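Copper induced nitroreductase D (Lactococcus lactis, PDB 2WQF) binds flavin mononucleotide and is a copper-induced nitroreductase involved in defence against oxidative stress. Local coordinates at residues R11-L16 against G180-P185; L49-D54 against T98-E103; D54-L59 against K93-T98; E62-E67 against P155-A160. All blocks are in the same frame, centred on the assembly; numbering follows the deposited sequence.

Interaction 1. Residues R11-L16 against G180-P185. With FMN (flavin mononucleotide), chain B.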
# COMPACT_ATOMS: atom_id res chain seq x y z
N ARG A 11 -8.16 -9.74 -7.85
CA ARG A 11 -8.26 -10.87 -6.94
C ARG A 11 -7.00 -11.72 -6.99
O ARG A 11 -6.21 -11.65 -7.93
CB ARG A 11 -9.46 -11.75 -7.29
CG ARG A 11 -10.82 -11.05 -7.15
CD ARG A 11 -11.17 -10.68 -5.72
NE ARG A 11 -11.12 -11.84 -4.83
CZ ARG A 11 -12.07 -12.76 -4.76
NH1 ARG A 11 -13.20 -12.64 -5.46
NH2 ARG A 11 -11.92 -13.77 -3.94
N THR A 12 -6.84 -12.53 -5.95
CA THR A 12 -5.82 -13.57 -5.93
C THR A 12 -6.24 -14.71 -6.86
O THR A 12 -7.29 -15.35 -6.68
CB THR A 12 -5.60 -14.09 -4.50
OG1 THR A 12 -4.95 -13.08 -3.73
CG2 THR A 12 -4.74 -15.34 -4.49
N ILE A 13 -5.43 -14.92 -7.89
CA ILE A 13 -5.62 -16.00 -8.83
C ILE A 13 -4.43 -16.92 -8.79
O ILE A 13 -3.32 -16.51 -9.13
CB ILE A 13 -5.77 -15.46 -10.28
CG1 ILE A 13 -6.89 -14.41 -10.38
CG2 ILE A 13 -5.92 -16.58 -11.30
CD1 ILE A 13 -8.28 -14.93 -10.10
N TYR A 14 -4.66 -18.15 -8.37
CA TYR A 14 -3.58 -19.13 -8.27
C TYR A 14 -3.38 -19.92 -9.56
O TYR A 14 -2.27 -20.37 -9.83
CB TYR A 14 -3.84 -20.10 -7.10
CG TYR A 14 -3.65 -19.41 -5.75
CD1 TYR A 14 -2.42 -18.83 -5.41
CD2 TYR A 14 -4.71 -19.30 -4.85
CE1 TYR A 14 -2.24 -18.21 -4.19
CE2 TYR A 14 -4.55 -18.68 -3.62
CZ TYR A 14 -3.32 -18.13 -3.30
OH TYR A 14 -3.16 -17.52 -2.06
N ALA A 15 -4.45 -20.09 -10.35
CA ALA A 15 -4.40 -20.87 -11.57
C ALA A 15 -4.07 -19.94 -12.72
O ALA A 15 -4.96 -19.27 -13.28
CB ALA A 15 -5.74 -21.59 -11.82
N LEU A 16 -2.79 -19.91 -13.05
CA LEU A 16 -2.25 -18.95 -14.01
C LEU A 16 -1.57 -19.66 -15.17
O LEU A 16 -0.93 -20.71 -14.99
CB LEU A 16 -1.27 -17.98 -13.32
CG LEU A 16 -1.87 -17.04 -12.28
CD1 LEU A 16 -0.75 -16.30 -11.57
CD2 LEU A 16 -2.88 -16.04 -12.89
N GLY A 180 -0.17 -13.93 -14.77
CA GLY A 180 -0.39 -14.61 -16.04
C GLY A 180 -1.84 -14.62 -16.45
O GLY A 180 -2.65 -13.89 -15.91
N SER A 181 -2.15 -15.44 -17.44
CA SER A 181 -3.53 -15.57 -17.86
C SER A 181 -4.34 -16.31 -16.80
O SER A 181 -3.84 -17.21 -16.13
CB SER A 181 -3.61 -16.30 -19.18
OG SER A 181 -2.93 -17.55 -19.15
N ILE A 182 -5.60 -15.90 -16.65
CA ILE A 182 -6.48 -16.52 -15.66
C ILE A 182 -7.01 -17.84 -16.19
O ILE A 182 -7.67 -17.88 -17.21
CB ILE A 182 -7.65 -15.59 -15.33
CG1 ILE A 182 -7.12 -14.27 -14.77
CG2 ILE A 182 -8.62 -16.27 -14.36
CD1 ILE A 182 -8.20 -13.20 -14.47
N GLU A 183 -6.73 -18.92 -15.46
CA GLU A 183 -7.13 -20.26 -15.89
C GLU A 183 -8.21 -20.88 -15.01
O GLU A 183 -8.78 -21.91 -15.36
CB GLU A 183 -5.90 -21.18 -15.97
CG GLU A 183 -4.81 -20.62 -16.90
CD GLU A 183 -5.26 -20.45 -18.35
OE1 GLU A 183 -6.14 -21.23 -18.80
OE2 GLU A 183 -4.71 -19.58 -19.05
N ALA A 184 -8.48 -20.25 -13.89
CA ALA A 184 -9.63 -20.60 -13.05
C ALA A 184 -9.98 -19.37 -12.22
O ALA A 184 -9.12 -18.59 -11.88
CB ALA A 184 -9.32 -21.79 -12.13
N PRO A 185 -11.26 -19.23 -11.86
CA PRO A 185 -11.74 -18.07 -11.13
C PRO A 185 -11.20 -18.00 -9.71
O PRO A 185 -10.81 -19.01 -9.13
CB PRO A 185 -13.27 -18.27 -11.10
CG PRO A 185 -13.56 -19.34 -12.05
CD PRO A 185 -12.34 -20.18 -12.18
N1 FMN B . -1.25 -14.69 -0.64
C2 FMN B . -0.39 -15.87 -0.80
O2 FMN B . -0.78 -16.82 -1.43
N3 FMN B . 0.88 -15.88 -0.13
C4 FMN B . 1.34 -14.82 0.63
O4 FMN B . 2.45 -14.85 1.08
C4A FMN B . 0.46 -13.65 0.80
N5 FMN B . 0.78 -12.63 1.53
C5A FMN B . 0.02 -11.36 1.35
C6 FMN B . 0.61 -10.09 1.89
C7 FMN B . 0.02 -8.91 1.70
C7M FMN B . 0.64 -7.67 2.30
C8 FMN B . -1.26 -8.87 0.90
C8M FMN B . -1.92 -7.53 0.61
C9 FMN B . -1.82 -9.99 0.43
C9A FMN B . -1.15 -11.32 0.65
N10 FMN B . -1.70 -12.55 0.18
C10 FMN B . -0.86 -13.67 0.10
C1' FMN B . -2.98 -12.60 -0.51
C2' FMN B . -4.13 -12.37 0.47
O2' FMN B . -4.32 -13.53 1.24
C3' FMN B . -5.37 -11.99 -0.34
O3' FMN B . -5.07 -10.73 -0.91
C4' FMN B . -6.61 -11.87 0.56
O4' FMN B . -6.99 -13.15 1.04
C5' FMN B . -7.79 -11.23 -0.16
O5' FMN B . -8.09 -12.00 -1.32
P FMN B . -8.03 -11.32 -2.80
O1P FMN B . -8.86 -10.10 -2.80
O2P FMN B . -6.52 -10.98 -3.11
O3P FMN B . -8.58 -12.43 -3.79
O HOH W 1 -7.41 -19.43 -9.72

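Interaction 2. Residues L49-D54 against T98-E103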
# COMPACT_ATOMS: atom_id res chain seq x y z
N LEU A 49 12.23 -6.23 -10.30
CA LEU A 49 12.79 -7.18 -11.24
C LEU A 49 11.62 -7.95 -11.85
O LEU A 49 10.88 -8.63 -11.14
CB LEU A 49 13.75 -8.12 -10.54
CG LEU A 49 14.32 -9.25 -11.38
CD1 LEU A 49 15.16 -8.71 -12.54
CD2 LEU A 49 15.15 -10.18 -10.48
N ILE A 50 11.43 -7.81 -13.16
CA ILE A 50 10.31 -8.42 -13.88
C ILE A 50 10.84 -9.57 -14.72
O ILE A 50 11.64 -9.34 -15.63
CB ILE A 50 9.61 -7.40 -14.78
CG1 ILE A 50 9.11 -6.21 -13.96
CG2 ILE A 50 8.48 -8.04 -15.58
CD1 ILE A 50 8.74 -4.97 -14.80
N LEU A 51 10.43 -10.79 -14.38
CA LEU A 51 10.93 -11.98 -15.04
C LEU A 51 9.84 -12.66 -15.86
O LEU A 51 8.73 -12.89 -15.35
CB LEU A 51 11.41 -12.99 -13.98
CG LEU A 51 12.48 -12.47 -13.01
CD1 LEU A 51 12.84 -13.60 -12.08
CD2 LEU A 51 13.71 -11.90 -13.72
N THR A 52 10.17 -13.01 -17.09
CA THR A 52 9.29 -13.79 -17.95
C THR A 52 10.12 -14.86 -18.65
O THR A 52 11.34 -14.90 -18.51
CB THR A 52 8.53 -12.92 -18.98
OG1 THR A 52 9.45 -12.37 -19.93
CG2 THR A 52 7.76 -11.80 -18.28
N GLY A 53 9.45 -15.76 -19.37
CA GLY A 53 10.16 -16.73 -20.19
C GLY A 53 11.14 -17.58 -19.41
O GLY A 53 10.82 -18.12 -18.35
N ASP A 54 12.34 -17.71 -19.95
CA ASP A 54 13.38 -18.53 -19.33
C ASP A 54 13.71 -18.08 -17.91
O ASP A 54 14.01 -18.90 -17.07
CB ASP A 54 14.67 -18.49 -20.15
CG ASP A 54 14.59 -19.29 -21.43
OD1 ASP A 54 13.52 -19.84 -21.74
OD2 ASP A 54 15.61 -19.37 -22.13
N THR A 98 6.97 -13.31 -13.05
CA THR A 98 7.03 -12.96 -11.63
C THR A 98 7.63 -11.55 -11.54
O THR A 98 8.67 -11.26 -12.13
CB THR A 98 7.85 -13.95 -10.77
OG1 THR A 98 7.32 -15.27 -10.93
CG2 THR A 98 7.77 -13.61 -9.31
N ILE A 99 6.97 -10.68 -10.79
CA ILE A 99 7.48 -9.35 -10.51
C ILE A 99 7.99 -9.33 -9.07
O ILE A 99 7.20 -9.48 -8.13
CB ILE A 99 6.40 -8.29 -10.70
CG1 ILE A 99 5.79 -8.37 -12.10
CG2 ILE A 99 6.95 -6.88 -10.38
CD1 ILE A 99 4.38 -7.76 -12.19
N LEU A 100 9.30 -9.18 -8.91
CA LEU A 100 9.91 -9.11 -7.58
C LEU A 100 10.05 -7.66 -7.17
O LEU A 100 10.64 -6.85 -7.88
CB LEU A 100 11.26 -9.82 -7.55
CG LEU A 100 11.18 -11.35 -7.82
CD1 LEU A 100 11.21 -11.65 -9.30
CD2 LEU A 100 12.32 -12.07 -7.12
N PHE A 101 9.41 -7.34 -6.06
CA PHE A 101 9.39 -6.01 -5.48
C PHE A 101 10.42 -5.88 -4.39
O PHE A 101 10.43 -6.68 -3.47
CB PHE A 101 8.01 -5.73 -4.89
CG PHE A 101 6.94 -5.51 -5.94
CD1 PHE A 101 6.68 -4.25 -6.47
CD2 PHE A 101 6.20 -6.59 -6.41
CE1 PHE A 101 5.69 -4.08 -7.41
CE2 PHE A 101 5.20 -6.42 -7.33
CZ PHE A 101 4.95 -5.17 -7.85
N PHE A 102 11.25 -4.84 -4.49
CA PHE A 102 12.29 -4.56 -3.52
C PHE A 102 12.12 -3.12 -3.03
O PHE A 102 11.50 -2.29 -3.70
CB PHE A 102 13.71 -4.67 -4.12
CG PHE A 102 14.01 -5.96 -4.84
CD1 PHE A 102 14.90 -6.88 -4.30
CD2 PHE A 102 13.47 -6.22 -6.09
CE1 PHE A 102 15.21 -8.07 -4.99
CE2 PHE A 102 13.75 -7.39 -6.76
CZ PHE A 102 14.65 -8.31 -6.24
N GLU A 103 12.71 -2.82 -1.88
CA GLU A 103 12.81 -1.45 -1.38
C GLU A 103 14.29 -1.12 -1.27
O GLU A 103 15.08 -1.89 -0.69
CB GLU A 103 12.14 -1.31 -0.02
CG GLU A 103 10.61 -1.32 -0.11
CD GLU A 103 10.08 -0.07 -0.82
OE1 GLU A 103 10.49 1.04 -0.42
OE2 GLU A 103 9.27 -0.20 -1.79

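Interaction 3. Residues D54-L59 against K93-T98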
# COMPACT_ATOMS: atom_id res chain seq x y z
N ASP A 54 12.34 -17.71 -19.95
CA ASP A 54 13.38 -18.53 -19.33
C ASP A 54 13.71 -18.08 -17.91
O ASP A 54 14.01 -18.90 -17.07
CB ASP A 54 14.67 -18.49 -20.15
CG ASP A 54 14.59 -19.29 -21.43
OD1 ASP A 54 13.52 -19.84 -21.74
OD2 ASP A 54 15.61 -19.37 -22.13
N ALA A 55 13.66 -16.77 -17.66
CA ALA A 55 13.97 -16.24 -16.34
C ALA A 55 12.90 -16.66 -15.33
O ALA A 55 13.19 -16.95 -14.16
CB ALA A 55 14.11 -14.71 -16.39
N GLN A 56 11.65 -16.70 -15.78
CA GLN A 56 10.54 -17.15 -14.95
C GLN A 56 10.74 -18.64 -14.58
O GLN A 56 10.60 -19.04 -13.42
CB GLN A 56 9.24 -16.94 -15.73
CG GLN A 56 8.03 -17.75 -15.28
CD GLN A 56 7.50 -17.37 -13.92
OE1 GLN A 56 7.99 -16.43 -13.28
NE2 GLN A 56 6.47 -18.09 -13.47
N ASP A 57 11.09 -19.46 -15.56
CA ASP A 57 11.38 -20.87 -15.29
C ASP A 57 12.55 -21.02 -14.31
O ASP A 57 12.51 -21.84 -13.41
CB ASP A 57 11.75 -21.59 -16.59
CG ASP A 57 10.59 -21.76 -17.53
OD1 ASP A 57 9.44 -21.64 -17.08
OD2 ASP A 57 10.85 -22.07 -18.72
N LYS A 58 13.60 -20.22 -14.50
CA LYS A 58 14.81 -20.31 -13.68
C LYS A 58 14.54 -19.94 -12.23
O LYS A 58 15.04 -20.59 -11.31
CB LYS A 58 15.92 -19.41 -14.25
CG LYS A 58 17.21 -19.42 -13.47
CD LYS A 58 18.38 -18.96 -14.35
CE LYS A 58 19.72 -19.46 -13.84
NZ LYS A 58 20.84 -19.18 -14.80
N LEU A 59 13.77 -18.89 -12.01
CA LEU A 59 13.45 -18.46 -10.65
C LEU A 59 12.85 -19.62 -9.87
O LEU A 59 13.30 -19.94 -8.77
CB LEU A 59 12.47 -17.29 -10.65
CG LEU A 59 11.95 -16.92 -9.25
CD1 LEU A 59 13.09 -16.40 -8.38
CD2 LEU A 59 10.88 -15.88 -9.36
N LYS A 93 5.43 -21.55 -11.26
CA LYS A 93 6.24 -21.64 -12.49
C LYS A 93 5.39 -21.53 -13.76
O LYS A 93 5.79 -20.88 -14.72
CB LYS A 93 7.05 -22.94 -12.53
CG LYS A 93 7.95 -23.03 -13.75
CD LYS A 93 8.78 -24.32 -13.79
CE LYS A 93 8.92 -24.80 -15.22
NZ LYS A 93 9.59 -26.11 -15.33
N ALA A 94 4.23 -22.20 -13.76
CA ALA A 94 3.35 -22.23 -14.92
C ALA A 94 2.84 -20.85 -15.36
O ALA A 94 2.36 -20.70 -16.49
CB ALA A 94 2.18 -23.16 -14.64
N ALA A 95 2.94 -19.86 -14.47
CA ALA A 95 2.52 -18.49 -14.79
C ALA A 95 3.41 -17.88 -15.87
O ALA A 95 4.48 -18.40 -16.18
CB ALA A 95 2.55 -17.64 -13.52
N PHE A 96 2.99 -16.75 -16.41
CA PHE A 96 3.77 -16.05 -17.44
C PHE A 96 5.03 -15.40 -16.88
O PHE A 96 6.07 -15.35 -17.52
CB PHE A 96 2.91 -14.98 -18.11
CG PHE A 96 3.58 -14.29 -19.26
CD1 PHE A 96 3.65 -14.89 -20.50
CD2 PHE A 96 4.09 -13.01 -19.12
CE1 PHE A 96 4.24 -14.27 -21.57
CE2 PHE A 96 4.70 -12.39 -20.18
CZ PHE A 96 4.76 -13.02 -21.41
N GLY A 97 4.93 -14.87 -15.66
CA GLY A 97 6.06 -14.17 -15.09
C GLY A 97 5.93 -13.93 -13.61
O GLY A 97 4.90 -14.25 -12.99
N THR A 98 6.97 -13.31 -13.05
CA THR A 98 7.03 -12.96 -11.63
C THR A 98 7.63 -11.55 -11.54
O THR A 98 8.67 -11.26 -12.13
CB THR A 98 7.85 -13.95 -10.77
OG1 THR A 98 7.32 -15.27 -10.93
CG2 THR A 98 7.77 -13.61 -9.31

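Interaction 4. Residues E62-E67 against P155-A160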
# COMPACT_ATOMS: atom_id res chain seq x y z
N GLU A 62 15.20 -23.28 -10.29
CA GLU A 62 16.61 -23.27 -9.94
C GLU A 62 16.91 -22.47 -8.69
O GLU A 62 17.98 -22.61 -8.10
CB GLU A 62 17.43 -22.73 -11.11
CG GLU A 62 17.30 -23.57 -12.38
CD GLU A 62 18.34 -23.22 -13.42
OE1 GLU A 62 19.49 -22.94 -13.03
OE2 GLU A 62 18.01 -23.25 -14.62
N ILE A 63 15.95 -21.65 -8.26
CA ILE A 63 16.13 -20.88 -7.03
C ILE A 63 15.11 -21.21 -5.96
O ILE A 63 15.48 -21.67 -4.88
CB ILE A 63 16.16 -19.34 -7.31
CG1 ILE A 63 17.36 -19.01 -8.20
CG2 ILE A 63 16.20 -18.53 -6.02
CD1 ILE A 63 17.45 -17.54 -8.64
N VAL A 64 13.83 -21.02 -6.21
CA VAL A 64 12.86 -21.19 -5.12
C VAL A 64 12.79 -22.65 -4.64
O VAL A 64 12.87 -22.91 -3.45
CB VAL A 64 11.47 -20.69 -5.49
CG1 VAL A 64 10.54 -20.87 -4.31
CG2 VAL A 64 11.51 -19.23 -5.91
N ALA A 65 12.65 -23.58 -5.57
CA ALA A 65 12.53 -25.00 -5.21
C ALA A 65 13.73 -25.50 -4.39
O ALA A 65 13.55 -26.05 -3.30
CB ALA A 65 12.32 -25.86 -6.47
N PRO A 66 14.96 -25.31 -4.89
CA PRO A 66 16.11 -25.77 -4.10
C PRO A 66 16.26 -25.06 -2.75
O PRO A 66 16.61 -25.71 -1.77
CB PRO A 66 17.31 -25.48 -5.00
CG PRO A 66 16.74 -25.36 -6.38
CD PRO A 66 15.38 -24.81 -6.22
N GLU A 67 16.01 -23.75 -2.69
CA GLU A 67 16.15 -23.01 -1.43
C GLU A 67 15.11 -23.48 -0.41
O GLU A 67 15.41 -23.59 0.79
CB GLU A 67 16.00 -21.51 -1.66
CG GLU A 67 17.16 -20.87 -2.44
CD GLU A 67 18.38 -20.64 -1.59
OE1 GLU A 67 18.35 -21.01 -0.39
OE2 GLU A 67 19.37 -20.08 -2.10
N PRO A 155 13.02 -14.00 3.19
CA PRO A 155 14.37 -13.71 2.70
C PRO A 155 15.11 -14.91 2.13
O PRO A 155 16.27 -14.78 1.81
CB PRO A 155 15.11 -13.25 3.97
CG PRO A 155 14.23 -13.55 5.12
CD PRO A 155 13.03 -14.28 4.64
N LEU A 156 14.45 -16.06 2.02
CA LEU A 156 15.11 -17.31 1.64
C LEU A 156 15.83 -17.21 0.30
O LEU A 156 16.95 -17.71 0.15
CB LEU A 156 14.08 -18.44 1.60
CG LEU A 156 13.80 -19.19 2.91
CD1 LEU A 156 13.43 -18.23 4.04
CD2 LEU A 156 12.68 -20.20 2.67
N ILE A 157 15.19 -16.55 -0.67
CA ILE A 157 15.70 -16.51 -2.04
C ILE A 157 16.49 -15.26 -2.37
O ILE A 157 16.99 -15.13 -3.48
CB ILE A 157 14.57 -16.64 -3.07
CG1 ILE A 157 13.62 -15.44 -3.00
CG2 ILE A 157 13.79 -17.94 -2.82
CD1 ILE A 157 12.58 -15.45 -4.10
N ASP A 158 16.63 -14.36 -1.40
CA ASP A 158 17.20 -13.03 -1.66
C ASP A 158 18.60 -13.07 -2.29
O ASP A 158 18.86 -12.38 -3.28
CB ASP A 158 17.32 -12.22 -0.35
CG ASP A 158 15.99 -11.84 0.24
OD1 ASP A 158 14.97 -12.45 -0.11
OD2 ASP A 158 15.99 -10.90 1.06
N GLU A 159 19.51 -13.83 -1.68
CA GLU A 159 20.89 -13.93 -2.15
C GLU A 159 20.97 -14.47 -3.58
O GLU A 159 21.71 -13.94 -4.40
CB GLU A 159 21.71 -14.85 -1.22
N ALA A 160 20.22 -15.54 -3.86
CA ALA A 160 20.32 -16.21 -5.15
C ALA A 160 19.76 -15.33 -6.25
O ALA A 160 20.25 -15.30 -7.38
CB ALA A 160 19.58 -17.55 -5.09
O HOH W 2 18.55 -18.92 1.89

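Interaction 1. Residues R11-L16 against G180-P185
Leu16 and Ile13 pack against Gly180, Ser181 and Ile182 at the end of strand 171-182 in the tight part of this contact. Leu16 CA makes a CA-H...O contact with Ser181 O at 3.2 Å, and its CD2 lies against the carbonyl oxygens of Ser181 and Gly180. Glu183 N donates to Ala15 O (2.8 Å). Ile13 CG2 touches Ile182 CG2, the two isoleucines crossing at about a right angle.

Leu16 and Ile182 form an antiparallel non-hydrogen-bonded pair, by which the short strand 16-17 joins the sheet of this nitroreductase-family fold, and the preceding segment lines the flavin pocket. Arg11 NE and Thr12 N both donate to FMN O3P, the latter bond nearly straight at 173°, while Thr12 OG1 donates to O2P. The Arg11 chain bends at chi2 (-66°) and chi3 (-56°), which places NE beside O3P; the phosphate lies at the edge of the guanidinium. Tyr14 OH donates to FMN O2 at 2.6 Å, with Thr12 CG2 over one face, offset toward the rim of the ring. An alanine in place of Arg11 would probably leave O3P with one donor fewer, Gly187 O without this partner, and probably less of the phosphate charge compensated.

The side toward Pro185 is looser: Ala15 CB meets Ala184 CB at 3.6 Å, but beside them a water accepts from Ala15 N and donates to Ala184 O.

Interaction 2. Residues L49-D54 against T98-E103
Leu51 and Leu100 meet through their CD1 methyls, 3.8 Å apart, their side chains crossing obliquely; CD1 of Leu100 also lies 3.6 Å from Leu49 O. CG of Leu51 stands anti to the carbonyl carbon (chi1 -56°), on the face shared with Leu100. Beside them, Leu49 CB sits at the edge of the Phe102 ring, near its plane, with CE2 as the nearest ring atom at 3.8 Å. Across the sheet from this leucine face, Ile50 CG1 touches Ile99 CG2 at 4.2 Å.

Strands 46-52 and 97-104 run antiparallel, with Leu49-Leu100 and Leu51-Thr98 as hydrogen-bonded pairs and Ile50-Ile99 as the non-hydrogen-bonded pair between them. Four bonds close the ladder, among them Leu100 N to Leu49 O at 2.8 Å. This is part of the central antiparallel sheet of the nitroreductase fold, where strand 171-182 follows on the other side of strand 97-104.

In the next shell, Trp165 packs on Leu49 and Leu51, and the Phe102 ring meets Trp171. Ile30 of helix 23-35 lies against both Ile50 and Ile99. Leu49, Ile50 and Leu51 pair in a parallel ladder with a strand of the second subunit, where Ile199, Val200 and Ala201 of that subunit pack on them.

Interaction 3. Residues D54-L59 against K93-T98
Gln56 reaches from helix 53-73 to the chain at 93-98 and ties its two ends together through both atoms of its carboxamide. Its CG stands anti to the backbone N (chi1 160°), and the bend at chi2 then places CD beside the chain.

Two hydrogen bonds hold this group. Thr98 OG1 donates to Gln56 OE1 at 2.7 Å, in the plane of the amide and on a lone pair of the oxygen. The same hydroxyl accepts from Trp60 NE1, so both of its roles are used. Gln56 NE2 donates to Lys93 O at 3.1 Å; the acceptor lies close to the glutamine amide plane, although the donor itself stands above the plane of the lysine carbonyl. Because one bond engages OE1 and the other NE2, the carboxamide is fixed in its rotation.

Apolar contact is slighter. Leu59 CD2 meets Thr98 CG2 at 3.9 Å, the two side chains crossing at about a right angle.

Asp57 and Lys93 lie close without their charged atoms in contact, OD1 of Asp57 being 4.8 Å from NZ of Lys93. Asp57 OD1 rests 3.7 Å from Lys93 CE, but its salt bridge is to Arg18, and Lys93 NZ turns to Asp61.

Phe96 and Gly97 together face Phe179 in a classic beta bulge where strand 97-104 begins beside strand 171-182. The contact thus spans the first turns of helix 53-73, the exit of helix 88-93 and the start of strand 97-104, with Arg18 also bonded to the carbonyls of Lys93 and Ala95.

Interaction 4. Residues E62-E67 against P155-A160
Val64 and Ile157 bring the two backbones nearest, their CA atoms 6.3 Å apart, with a second close approach at Ile63 and Ala160. Helix 53-73 widens here into a pi-type turn at 62-64; a kink follows at Pro66, whose nitrogen has no bond to the turn before. The facing chain makes a type I beta turn from Pro155, which follows a cis peptide bond, to Asp158, and this turn leads directly into helix 158-164. The contact is therefore a helix packed against a turn and the first residues of a second helix, within the nitroreductase fold.

No direct hydrogen bond joins the segments, and the side chains that carry the contact are mostly apolar. CG2 of Ile63 touches both Ala160 CB, at 3.6 Å, and Ile157 CB, at 3.9 Å, while its CD1 extends to Ala160 O. Ile63 and Ile157 cross at about a right angle. The methyl CG2 of Ile157 also meets Val64 CG2, at 4.1 Å. In Ile157, CG1 lies between the backbone N and the carbonyl carbon (chi1 65°), while CG2 is the branch turned to the helix. An alanine in place of Ile63 would probably open a gap beside Ile157 and Ala160, since CG2 meets both of them and CD1 reaches Ala160. Trp165 packs on Ile63 as well, and Leu173 of strand 171-182 lies against Ile157.

Toward the outside, the Glu67 chain is bent at chi2, which places CD; OE2 lies 3.9 Å from Ala160 CB. One water joins the two segments here, donating to Glu67 OE1 at 3.1 Å and to Leu156 O at 2.7 Å.

Interactions 2 and 3 are the buried contacts, and they share Thr98: its backbone belongs to the strand ladder of interaction 2, its hydroxyl to the hydrogen bond to Gln56 in interaction 3. Interactions 1 and 4 are partly buried, each with a water bridge toward its outer side. Helix 53-73 carries a side of interactions 3 and 4 and follows directly on the strand of interaction 2, while interactions 1, 2 and 3 reach the same sheet. The chemistry runs from backbone ladder and apolar faces in interaction 2, through hydrogen bonds of a side-chain carboxamide in interaction 3, to methyl packing in interaction 4. Interaction 1 combines short backbone pairing with hydrogen bonds to phosphate and flavin.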